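Local coordinates for similar to N-acetyltransferase (Staphylococcus aureus subsp. aureus, PDB 4MBU), which probably transfers an acetyl group from acetyl-coenzyme A to an amine substrate, as expected of a Gcn5-related N-acetyltransferase, at residues Ala110-Ala124 with Tyr153-Lys165. Numbering follows the deposited sequence.
Sequences AKAKGYRTLVAGIDA and YWLDLAFYELDLK. With CD (cadmium ion), chain G.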
# COMPACT_ATOMS: atom_id res chain seq x y z
N ALA A 110 -16.40 -14.73 -12.94
CA ALA A 110 -16.98 -13.47 -12.44
C ALA A 110 -17.49 -12.61 -13.59
O ALA A 110 -18.58 -12.02 -13.50
CB ALA A 110 -15.95 -12.70 -11.63
N LYS A 111 -16.69 -12.52 -14.65
CA LYS A 111 -17.10 -11.76 -15.82
C LYS A 111 -18.30 -12.43 -16.49
O LYS A 111 -19.24 -11.74 -16.88
CB LYS A 111 -15.95 -11.63 -16.82
CG LYS A 111 -14.79 -10.74 -16.36
CD LYS A 111 -13.72 -10.69 -17.45
CE LYS A 111 -12.47 -9.91 -17.02
NZ LYS A 111 -12.60 -8.44 -17.25
N ALA A 112 -18.28 -13.75 -16.61
CA ALA A 112 -19.38 -14.45 -17.28
C ALA A 112 -20.72 -14.33 -16.54
O ALA A 112 -21.80 -14.39 -17.16
CB ALA A 112 -19.04 -15.91 -17.52
N LYS A 113 -20.66 -14.15 -15.23
CA LYS A 113 -21.87 -13.99 -14.43
C LYS A 113 -22.28 -12.52 -14.26
O LYS A 113 -23.22 -12.22 -13.54
CB LYS A 113 -21.72 -14.70 -13.08
CG LYS A 113 -21.58 -16.21 -13.20
CD LYS A 113 -21.38 -16.87 -11.83
CE LYS A 113 -22.40 -17.99 -11.60
NZ LYS A 113 -22.42 -18.97 -12.72
N GLY A 114 -21.56 -11.61 -14.91
CA GLY A 114 -21.97 -10.22 -14.95
C GLY A 114 -21.70 -9.37 -13.72
O GLY A 114 -22.32 -8.32 -13.54
N TYR A 115 -20.79 -9.80 -12.85
CA TYR A 115 -20.44 -8.98 -11.70
C TYR A 115 -19.65 -7.76 -12.16
O TYR A 115 -19.13 -7.74 -13.28
CB TYR A 115 -19.69 -9.80 -10.65
CG TYR A 115 -20.57 -10.87 -10.02
CD1 TYR A 115 -21.53 -10.53 -9.08
CD2 TYR A 115 -20.46 -12.21 -10.38
CE1 TYR A 115 -22.35 -11.49 -8.50
CE2 TYR A 115 -21.27 -13.19 -9.81
CZ TYR A 115 -22.21 -12.81 -8.87
OH TYR A 115 -23.03 -13.75 -8.28
N ARG A 116 -19.57 -6.74 -11.31
CA ARG A 116 -18.87 -5.51 -11.66
C ARG A 116 -17.53 -5.43 -10.96
O ARG A 116 -16.54 -4.97 -11.54
CB ARG A 116 -19.71 -4.28 -11.27
CG ARG A 116 -18.97 -2.94 -11.48
CD ARG A 116 -18.64 -2.72 -12.96
NE ARG A 116 -17.70 -1.63 -13.20
CZ ARG A 116 -18.06 -0.35 -13.40
NH1 ARG A 116 -19.34 0.00 -13.34
NH2 ARG A 116 -17.13 0.57 -13.63
N THR A 117 -17.51 -5.86 -9.70
CA THR A 117 -16.37 -5.60 -8.82
C THR A 117 -15.97 -6.85 -8.04
O THR A 117 -16.80 -7.46 -7.34
CB THR A 117 -16.70 -4.45 -7.85
OG1 THR A 117 -17.00 -3.27 -8.61
CG2 THR A 117 -15.52 -4.17 -6.91
N LEU A 118 -14.70 -7.23 -8.18
CA LEU A 118 -14.15 -8.38 -7.45
C LEU A 118 -13.20 -7.89 -6.36
O LEU A 118 -12.25 -7.14 -6.64
CB LEU A 118 -13.45 -9.34 -8.42
CG LEU A 118 -12.83 -10.64 -7.88
CD1 LEU A 118 -13.88 -11.47 -7.19
CD2 LEU A 118 -12.20 -11.44 -9.02
N VAL A 119 -13.46 -8.30 -5.12
CA VAL A 119 -12.71 -7.83 -3.95
C VAL A 119 -11.92 -8.98 -3.28
O VAL A 119 -12.42 -10.11 -3.14
CB VAL A 119 -13.63 -7.17 -2.89
CG1 VAL A 119 -12.81 -6.65 -1.72
CG2 VAL A 119 -14.46 -6.03 -3.50
N ALA A 120 -10.68 -8.67 -2.92
CA ALA A 120 -9.83 -9.56 -2.15
C ALA A 120 -9.52 -8.91 -0.81
O ALA A 120 -9.06 -7.76 -0.76
CB ALA A 120 -8.52 -9.82 -2.88
N GLY A 121 -9.79 -9.63 0.27
CA GLY A 121 -9.29 -9.23 1.57
C GLY A 121 -7.98 -9.96 1.80
O GLY A 121 -7.97 -11.16 1.95
N ILE A 122 -6.86 -9.25 1.79
CA ILE A 122 -5.57 -9.91 1.91
C ILE A 122 -4.85 -9.38 3.14
O ILE A 122 -4.75 -8.16 3.31
CB ILE A 122 -4.69 -9.61 0.68
CG1 ILE A 122 -5.41 -9.97 -0.63
CG2 ILE A 122 -3.37 -10.36 0.76
CD1 ILE A 122 -4.62 -9.54 -1.87
N ASP A 123 -4.34 -10.26 3.99
CA ASP A 123 -3.60 -9.80 5.17
C ASP A 123 -2.41 -8.98 4.67
O ASP A 123 -1.78 -9.37 3.69
CB ASP A 123 -3.10 -10.98 6.00
CG ASP A 123 -2.49 -10.54 7.31
OD1 ASP A 123 -3.26 -10.12 8.21
OD2 ASP A 123 -1.24 -10.59 7.45
N ALA A 124 -2.12 -7.85 5.31
CA ALA A 124 -1.04 -6.98 4.80
C ALA A 124 0.30 -7.71 4.73
O ALA A 124 1.19 -7.30 3.98
CB ALA A 124 -0.93 -5.72 5.64
N TYR A 153 -0.49 -11.10 17.88
CA TYR A 153 -0.27 -9.77 17.31
C TYR A 153 -1.47 -9.22 16.52
O TYR A 153 -2.37 -9.97 16.10
CB TYR A 153 1.03 -9.70 16.52
CG TYR A 153 1.23 -10.80 15.50
CD1 TYR A 153 0.60 -10.75 14.26
CD2 TYR A 153 2.08 -11.87 15.76
CE1 TYR A 153 0.78 -11.74 13.31
CE2 TYR A 153 2.27 -12.88 14.81
CZ TYR A 153 1.62 -12.80 13.59
OH TYR A 153 1.81 -13.79 12.64
N TRP A 154 -1.50 -7.90 16.37
CA TRP A 154 -2.58 -7.25 15.65
C TRP A 154 -2.37 -7.39 14.15
O TRP A 154 -1.24 -7.42 13.68
CB TRP A 154 -2.69 -5.79 16.09
CG TRP A 154 -3.12 -5.68 17.53
CD1 TRP A 154 -2.32 -5.45 18.62
CD2 TRP A 154 -4.45 -5.85 18.04
NE1 TRP A 154 -3.08 -5.46 19.77
CE2 TRP A 154 -4.39 -5.69 19.44
CE3 TRP A 154 -5.69 -6.11 17.44
CZ2 TRP A 154 -5.52 -5.79 20.26
CZ3 TRP A 154 -6.81 -6.20 18.25
CH2 TRP A 154 -6.72 -6.05 19.65
N LEU A 155 -3.47 -7.51 13.42
CA LEU A 155 -3.45 -7.81 11.98
C LEU A 155 -4.14 -6.69 11.22
O LEU A 155 -5.19 -6.17 11.65
CB LEU A 155 -4.19 -9.12 11.69
CG LEU A 155 -3.86 -10.38 12.48
CD1 LEU A 155 -4.78 -11.53 12.06
CD2 LEU A 155 -2.40 -10.77 12.28
N ASP A 156 -3.56 -6.37 10.07
CA ASP A 156 -4.08 -5.35 9.16
C ASP A 156 -4.65 -6.05 7.93
O ASP A 156 -4.00 -6.92 7.35
CB ASP A 156 -2.97 -4.38 8.72
CG ASP A 156 -2.31 -3.66 9.90
OD1 ASP A 156 -2.86 -3.64 11.02
OD2 ASP A 156 -1.22 -3.08 9.70
N LEU A 157 -5.85 -5.65 7.53
CA LEU A 157 -6.47 -6.25 6.36
C LEU A 157 -6.47 -5.26 5.21
O LEU A 157 -7.02 -4.17 5.31
CB LEU A 157 -7.91 -6.66 6.69
CG LEU A 157 -8.65 -7.37 5.54
CD1 LEU A 157 -8.03 -8.74 5.31
CD2 LEU A 157 -10.14 -7.49 5.83
N ALA A 158 -5.83 -5.64 4.11
CA ALA A 158 -5.80 -4.81 2.91
C ALA A 158 -6.89 -5.25 1.94
O ALA A 158 -7.16 -6.43 1.78
CB ALA A 158 -4.44 -4.88 2.26
N PHE A 159 -7.54 -4.29 1.30
CA PHE A 159 -8.53 -4.61 0.29
C PHE A 159 -7.95 -4.33 -1.08
O PHE A 159 -7.42 -3.25 -1.33
CB PHE A 159 -9.78 -3.76 0.49
CG PHE A 159 -10.70 -4.25 1.57
CD1 PHE A 159 -11.22 -3.36 2.49
CD2 PHE A 159 -11.07 -5.58 1.64
CE1 PHE A 159 -12.07 -3.80 3.48
CE2 PHE A 159 -11.93 -6.02 2.64
CZ PHE A 159 -12.43 -5.12 3.55
N TYR A 160 -8.04 -5.31 -1.98
CA TYR A 160 -7.65 -5.12 -3.36
C TYR A 160 -8.88 -5.31 -4.22
O TYR A 160 -9.72 -6.15 -3.93
CB TYR A 160 -6.53 -6.08 -3.76
CG TYR A 160 -5.19 -5.65 -3.21
CD1 TYR A 160 -4.24 -5.02 -4.02
CD2 TYR A 160 -4.88 -5.83 -1.87
CE1 TYR A 160 -3.03 -4.60 -3.51
CE2 TYR A 160 -3.67 -5.42 -1.35
CZ TYR A 160 -2.76 -4.81 -2.17
OH TYR A 160 -1.55 -4.40 -1.66
N GLU A 161 -9.01 -4.49 -5.26
CA GLU A 161 -10.20 -4.62 -6.10
C GLU A 161 -9.90 -4.59 -7.58
O GLU A 161 -9.01 -3.87 -8.04
CB GLU A 161 -11.28 -3.59 -5.72
CG GLU A 161 -10.99 -2.16 -6.09
CD GLU A 161 -12.15 -1.23 -5.76
OE1 GLU A 161 -11.90 -0.16 -5.17
OE2 GLU A 161 -13.31 -1.55 -6.11
N LEU A 162 -10.66 -5.40 -8.31
CA LEU A 162 -10.63 -5.41 -9.76
C LEU A 162 -11.98 -4.98 -10.31
O LEU A 162 -13.03 -5.55 -9.94
CB LEU A 162 -10.32 -6.82 -10.26
CG LEU A 162 -10.34 -7.07 -11.77
CD1 LEU A 162 -9.23 -6.28 -12.47
CD2 LEU A 162 -10.20 -8.56 -12.04
N ASP A 163 -11.95 -3.97 -11.18
CA ASP A 163 -13.11 -3.59 -11.98
C ASP A 163 -13.23 -4.57 -13.14
O ASP A 163 -12.39 -4.58 -14.05
CB ASP A 163 -12.95 -2.17 -12.55
CG ASP A 163 -14.24 -1.66 -13.21
OD1 ASP A 163 -15.18 -2.47 -13.43
OD2 ASP A 163 -14.33 -0.45 -13.50
N LEU A 164 -14.28 -5.38 -13.10
CA LEU A 164 -14.50 -6.41 -14.11
C LEU A 164 -15.05 -5.88 -15.46
O LEU A 164 -15.14 -6.64 -16.43
CB LEU A 164 -15.43 -7.48 -13.56
CG LEU A 164 -14.98 -8.16 -12.27
CD1 LEU A 164 -16.10 -9.01 -11.74
CD2 LEU A 164 -13.77 -9.00 -12.55
N LYS A 165 -15.40 -4.59 -15.51
CA LYS A 165 -15.98 -3.99 -16.73
C LYS A 165 -14.90 -3.66 -17.76
O LYS A 165 -13.86 -3.11 -17.42
CB LYS A 165 -16.78 -2.73 -16.38
CG LYS A 165 -17.41 -2.01 -17.57
CD LYS A 165 -18.43 -0.94 -17.14
CE LYS A 165 -19.19 -0.36 -18.34
NZ LYS A 165 -20.50 0.25 -17.96
CD CD G . -9.15 -13.33 1.68
O HOH W 1 -11.37 -6.00 -16.04
O HOH W 2 -10.92 -12.19 0.30
O HOH W 3 -1.10 -8.12 9.23
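Asp163 OD1 is gripped from opposite sides of the carboxylate plane, by Arg116 NE on the syn side at 2.7 Å and by the backbone N of Lys165 at 3.0 Å. The second bond makes an Asx turn. Arg116 NH2 reaches Asp163 OD2 at 3.0 Å; NE and NH2 together give a side-on, two-bond salt bridge. The two planes lie 27° apart. A bend at chi2 (63°) brings the guanidinium back to the strand, and Lys165 CD lies over one of its faces. Trp154 of the second subunit adds a cation-pi contact to Arg116. Leu164 points toward the 110-124 segment, its CD1 3.7 Å from Ala110 CB and also against Tyr115 CB. Lys111 NZ bonds Leu164 O from above the carbonyl plane, and a water links the same NZ to Asp163 O. Beyond this end, paired backbone bonds link Leu118 with Leu162, Ala120 with Tyr160 and Ile122 with Ala158. Ile122 CD1 touches Tyr160 CD2 at 3.7 Å, on the face covered by helix 127-135. On the other face, Val119 CG1 lies 3.9 Å from Phe159 CD2. Gly121 O binds a cadmium ion. Strand 153-163 runs antiparallel between strands 117-123 and 139-150, the strand order characteristic of the C-terminal half of the GNAT fold.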